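Local coordinates for arginine--tRNA ligase (Campylobacter jejuni, PDB 3FNR), which charges tRNA(Arg) with L-arginine at the expense of ATP, as a class I aminoacyl-tRNA synthetase, at residues T441-S444 and L445-I448; N335-Y338 and Y339-A343. The protein carries 1 engineered substitution. All coordinates share one frame; numbering follows the deposited sequence.

Both contacts are local and sit at helix ends: contact 1 finishes helix 425-445, and contact 2 starts another, helix 336-353. Their centres lie about 13 Å apart, and they meet where the Phe-443 ring packs on Ile-340 and Asn-341. Contact 1 is largely buried, whereas contact 2 is partly so, with three partly exposed tyrosines. Helices 305-311 and 398-416 touch both. The chemistry differs with position: at 441-448 the regular bonding breaks up into a Schellman motif whose apolar side is an isoleucine methyl on a phenyl ring, while at 335-343 regular i to i+4 bonds begin at once and Tyr-338 and Tyr-342 lie side by side one turn apart.

Contact 1. Residues T441-S444 and L445-I448; sequences TAFS and LMGI
Ile-448 holds CG1 anti to its carbonyl carbon (chi1 -62°) and CG2 anti to its backbone N, while Phe-443 is turned off a staggered position (chi1 -108°); together these rotations set the methyl CG2 over the phenyl face. This is the apolar side of a Schellman motif that ends helix 425-445, the closing helix of the DALR anticodon-binding domain. CG2 of Ile-448 stands 3.7 Å from the centroid of the Phe-443 ring, almost on its normal, a CH-pi contact. Ile-448 CD1 reaches the CE2 side of the same ring, and Met-446 SD lies at the ring's edge.

In the backbone, Ile-448 N bonds Phe-443 O at 2.9 Å, and Gly-447, at positive phi, makes a weak bond from its N to Ser-444 O (3.0 Å). Phe-443 O also accepts from Met-446 N; the two donors come from opposite faces of the carbonyl plane. The bonds from Leu-445 N to Thr-441 O and Ala-442 O are weak, as expected where a helix runs out. Helix 398-416 backs Phe-443 through Leu-403. On the last turn, Ser-444 OG folds back to bond Thr-441 O at 2.7 Å.

Contact 2. Residues N335-Y338 and Y339-A343; sequences NPVY and YINYA
Residues 335-343 form the start of helix 336-353, with Asn-335 at the N-cap and Tyr-339 one turn on. Tyr-339 N bonds Asn-335 O at 3.0 Å. Ile-340 N to Pro-336 O (2.8 Å) and Asn-341 N to Val-337 O (3.0 Å) follow, and Tyr-342 N closes on Tyr-338 O at 2.7 Å. Side-chain carbons crowd the same carbonyls: CG1 of Ile-340 comes within 3.2 Å of Pro-336 O.

Tyr-338 and Tyr-342, four residues apart, run side by side. Each has CG anti to its backbone N (chi1 168° and -169°), which sends both rings off the same side of the helix. The ring planes are near parallel, 23° apart, but the rings are slid past each other and barely overlap. The hydroxyl of Tyr-338 sits above the centre of the Tyr-342 ring, its OH 4.1 Å from Tyr-342 CG, while Tyr-342 CB lies over the rim of the Tyr-338 ring.

This helix probably links the class I catalytic domain to the helical anticodon-binding part, consistent with the family's domain order, and its faces meet different partners. Ile-340 packs against Ile-439 of helix 425-445 and Leu-403 of helix 398-416. His-411 meets the rings of Tyr-339 and Tyr-342 and bonds Tyr-339 O through NE2. Asn-341 lies alongside Val-337, its ND2 4.1 Å from Val-337 CG1, while OD1 takes a bond from Lys-451 N.

Contact 1. Residues T441-S444 and L445-I448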
loop_
_atom_site.group_PDB
_atom_site.type_symbol
_atom_site.label_atom_id
_atom_site.label_comp_id
_atom_site.label_asym_id
_atom_site.label_seq_id
_atom_site.Cartn_x
_atom_site.Cartn_y
_atom_site.Cartn_z
ATOM N N THR A 441 13.732 -10.400 -7.535
ATOM C CA THR A 441 12.698 -10.965 -6.679
ATOM C C THR A 441 12.221 -9.956 -5.626
ATOM O O THR A 441 11.051 -9.584 -5.626
ATOM C CB THR A 441 13.173 -12.278 -6.021
ATOM O OG1 THR A 441 13.538 -13.214 -7.048
ATOM C CG2 THR A 441 12.078 -12.883 -5.137
ATOM N N ALA A 442 13.130 -9.492 -4.768
ATOM C CA ALA A 442 12.775 -8.581 -3.680
ATOM C C ALA A 442 12.129 -7.294 -4.195
ATOM O O ALA A 442 11.098 -6.859 -3.660
ATOM C CB ALA A 442 13.988 -8.262 -2.833
ATOM N N PHE A 443 12.735 -6.708 -5.231
ATOM C CA PHE A 443 12.189 -5.521 -5.900
ATOM C C PHE A 443 10.764 -5.727 -6.405
ATOM O O PHE A 443 9.935 -4.840 -6.258
ATOM C CB PHE A 443 13.065 -5.088 -7.078
ATOM C CG PHE A 443 13.856 -3.828 -6.840
ATOM C CD1 PHE A 443 14.781 -3.399 -7.785
ATOM C CD2 PHE A 443 13.678 -3.066 -5.690
ATOM C CE1 PHE A 443 15.512 -2.233 -7.592
ATOM C CE2 PHE A 443 14.405 -1.905 -5.485
ATOM C CZ PHE A 443 15.321 -1.482 -6.436
ATOM N N SER A 444 10.481 -6.886 -7.001
ATOM C CA SER A 444 9.146 -7.144 -7.564
ATOM C C SER A 444 8.053 -7.174 -6.497
ATOM O O SER A 444 6.903 -6.812 -6.773
ATOM C CB SER A 444 9.124 -8.432 -8.394
ATOM O OG SER A 444 9.208 -9.577 -7.569
ATOM N N LEU A 445 8.425 -7.581 -5.281
ATOM C CA LEU A 445 7.507 -7.590 -4.134
ATOM C C LEU A 445 7.240 -6.181 -3.625
ATOM O O LEU A 445 6.277 -5.950 -2.888
ATOM C CB LEU A 445 8.058 -8.469 -3.001
ATOM C CG LEU A 445 8.329 -9.934 -3.347
ATOM C CD1 LEU A 445 8.866 -10.700 -2.133
ATOM C CD2 LEU A 445 7.077 -10.622 -3.921
ATOM N N MET A 446 8.113 -5.251 -4.013
ATOM C CA MET A 446 7.935 -3.819 -3.751
ATOM C C MET A 446 7.279 -3.118 -4.949
ATOM O O MET A 446 7.166 -1.893 -4.969
ATOM C CB MET A 446 9.292 -3.154 -3.457
ATOM C CG MET A 446 10.005 -3.607 -2.183
ATOM S SD MET A 446 11.639 -2.857 -1.983
ATOM C CE MET A 446 11.293 -1.117 -2.028
ATOM N N GLY A 447 6.856 -3.891 -5.948
ATOM C CA GLY A 447 6.242 -3.333 -7.158
ATOM C C GLY A 447 7.209 -2.559 -8.045
ATOM O O GLY A 447 6.811 -1.643 -8.773
ATOM N N ILE A 448 8.483 -2.935 -7.972
ATOM C CA ILE A 448 9.550 -2.320 -8.752
ATOM C C ILE A 448 10.147 -3.381 -9.668
ATOM O O ILE A 448 10.507 -4.469 -9.212
ATOM C CB ILE A 448 10.659 -1.754 -7.827
ATOM C CG1 ILE A 448 10.095 -0.656 -6.916
ATOM C CG2 ILE A 448 11.855 -1.256 -8.638
ATOM C CD1 ILE A 448 11.062 -0.149 -5.859
#

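Contact 2. Residues N335-Y338 and Y339-A343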
loop_
_atom_site.group_PDB
_atom_site.type_symbol
_atom_site.label_atom_id
_atom_site.label_comp_id
_atom_site.label_asym_id
_atom_site.label_seq_id
_atom_site.Cartn_x
_atom_site.Cartn_y
_atom_site.Cartn_z
ATOM N N ASN A 335 21.211 7.509 -3.306
ATOM C CA ASN A 335 19.986 7.192 -4.056
ATOM C C ASN A 335 19.845 5.675 -4.173
ATOM O O ASN A 335 20.338 5.067 -5.137
ATOM C CB ASN A 335 19.984 7.857 -5.441
ATOM C CG ASN A 335 18.670 7.653 -6.207
ATOM O OD1 ASN A 335 17.713 7.058 -5.709
ATOM N ND2 ASN A 335 18.627 8.163 -7.428
ATOM N N PRO A 336 19.154 5.055 -3.197
ATOM C CA PRO A 336 19.169 3.605 -3.095
ATOM C C PRO A 336 18.511 2.910 -4.278
ATOM O O PRO A 336 18.987 1.863 -4.681
ATOM C CB PRO A 336 18.413 3.335 -1.795
ATOM C CG PRO A 336 18.439 4.641 -1.049
ATOM C CD PRO A 336 18.324 5.650 -2.139
ATOM N N VAL A 337 17.472 3.499 -4.859
ATOM C CA VAL A 337 16.839 2.907 -6.045
ATOM C C VAL A 337 17.815 2.817 -7.222
ATOM O O VAL A 337 17.890 1.774 -7.887
ATOM C CB VAL A 337 15.569 3.673 -6.496
ATOM C CG1 VAL A 337 14.724 2.813 -7.453
ATOM C CG2 VAL A 337 14.751 4.124 -5.293
ATOM N N TYR A 338 18.556 3.903 -7.466
ATOM C CA TYR A 338 19.583 3.934 -8.509
ATOM C C TYR A 338 20.612 2.865 -8.223
ATOM O O TYR A 338 20.924 2.051 -9.082
ATOM C CB TYR A 338 20.295 5.303 -8.579
ATOM C CG TYR A 338 21.559 5.280 -9.438
ATOM C CD1 TYR A 338 22.822 5.046 -8.868
ATOM C CD2 TYR A 338 21.491 5.478 -10.817
ATOM C CE1 TYR A 338 23.973 4.994 -9.653
ATOM C CE2 TYR A 338 22.640 5.438 -11.614
ATOM C CZ TYR A 338 23.876 5.199 -11.021
ATOM O OH TYR A 338 25.017 5.157 -11.794
ATOM N N TYR A 339 21.116 2.894 -6.995
ATOM C CA TYR A 339 22.234 2.095 -6.554
ATOM C C TYR A 339 21.928 0.600 -6.630
ATOM O O TYR A 339 22.763 -0.182 -7.106
ATOM C CB TYR A 339 22.616 2.519 -5.136
ATOM C CG TYR A 339 24.005 2.098 -4.696
ATOM C CD1 TYR A 339 24.179 1.321 -3.553
ATOM C CD2 TYR A 339 25.142 2.481 -5.416
ATOM C CE1 TYR A 339 25.446 0.928 -3.134
ATOM C CE2 TYR A 339 26.420 2.096 -5.003
ATOM C CZ TYR A 339 26.559 1.319 -3.858
ATOM O OH TYR A 339 27.803 0.923 -3.420
ATOM N N ILE A 340 20.720 0.222 -6.207
ATOM C CA ILE A 340 20.285 -1.168 -6.262
ATOM C C ILE A 340 20.088 -1.594 -7.716
ATOM O O ILE A 340 20.594 -2.640 -8.121
ATOM C CB ILE A 340 19.019 -1.435 -5.398
ATOM C CG1 ILE A 340 19.322 -1.186 -3.914
ATOM C CG2 ILE A 340 18.543 -2.863 -5.584
ATOM C CD1 ILE A 340 18.107 -0.883 -3.053
ATOM N N ASN A 341 19.396 -0.768 -8.504
ATOM C CA ASN A 341 19.236 -1.016 -9.947
ATOM C C ASN A 341 20.574 -1.095 -10.677
ATOM O O ASN A 341 20.742 -1.908 -11.595
ATOM C CB ASN A 341 18.363 0.064 -10.619
ATOM C CG ASN A 341 16.894 -0.335 -10.739
ATOM O OD1 ASN A 341 16.558 -1.508 -10.905
ATOM N ND2 ASN A 341 16.010 0.659 -10.688
ATOM N N TYR A 342 21.515 -0.247 -10.270
ATOM C CA TYR A 342 22.856 -0.228 -10.855
ATOM C C TYR A 342 23.576 -1.565 -10.657
ATOM O O TYR A 342 24.230 -2.043 -11.576
ATOM C CB TYR A 342 23.694 0.939 -10.313
ATOM C CG TYR A 342 24.984 1.165 -11.079
ATOM C CD1 TYR A 342 25.016 1.067 -12.473
ATOM C CD2 TYR A 342 26.169 1.483 -10.413
ATOM C CE1 TYR A 342 26.194 1.257 -13.178
ATOM C CE2 TYR A 342 27.356 1.679 -11.113
ATOM C CZ TYR A 342 27.356 1.567 -12.496
ATOM O OH TYR A 342 28.519 1.763 -13.204
ATOM N N ALA A 343 23.412 -2.171 -9.479
ATOM C CA ALA A 343 23.942 -3.504 -9.201
ATOM C C ALA A 343 23.407 -4.527 -10.195
ATOM O O ALA A 343 24.180 -5.269 -10.807
ATOM C CB ALA A 343 23.616 -3.913 -7.779
#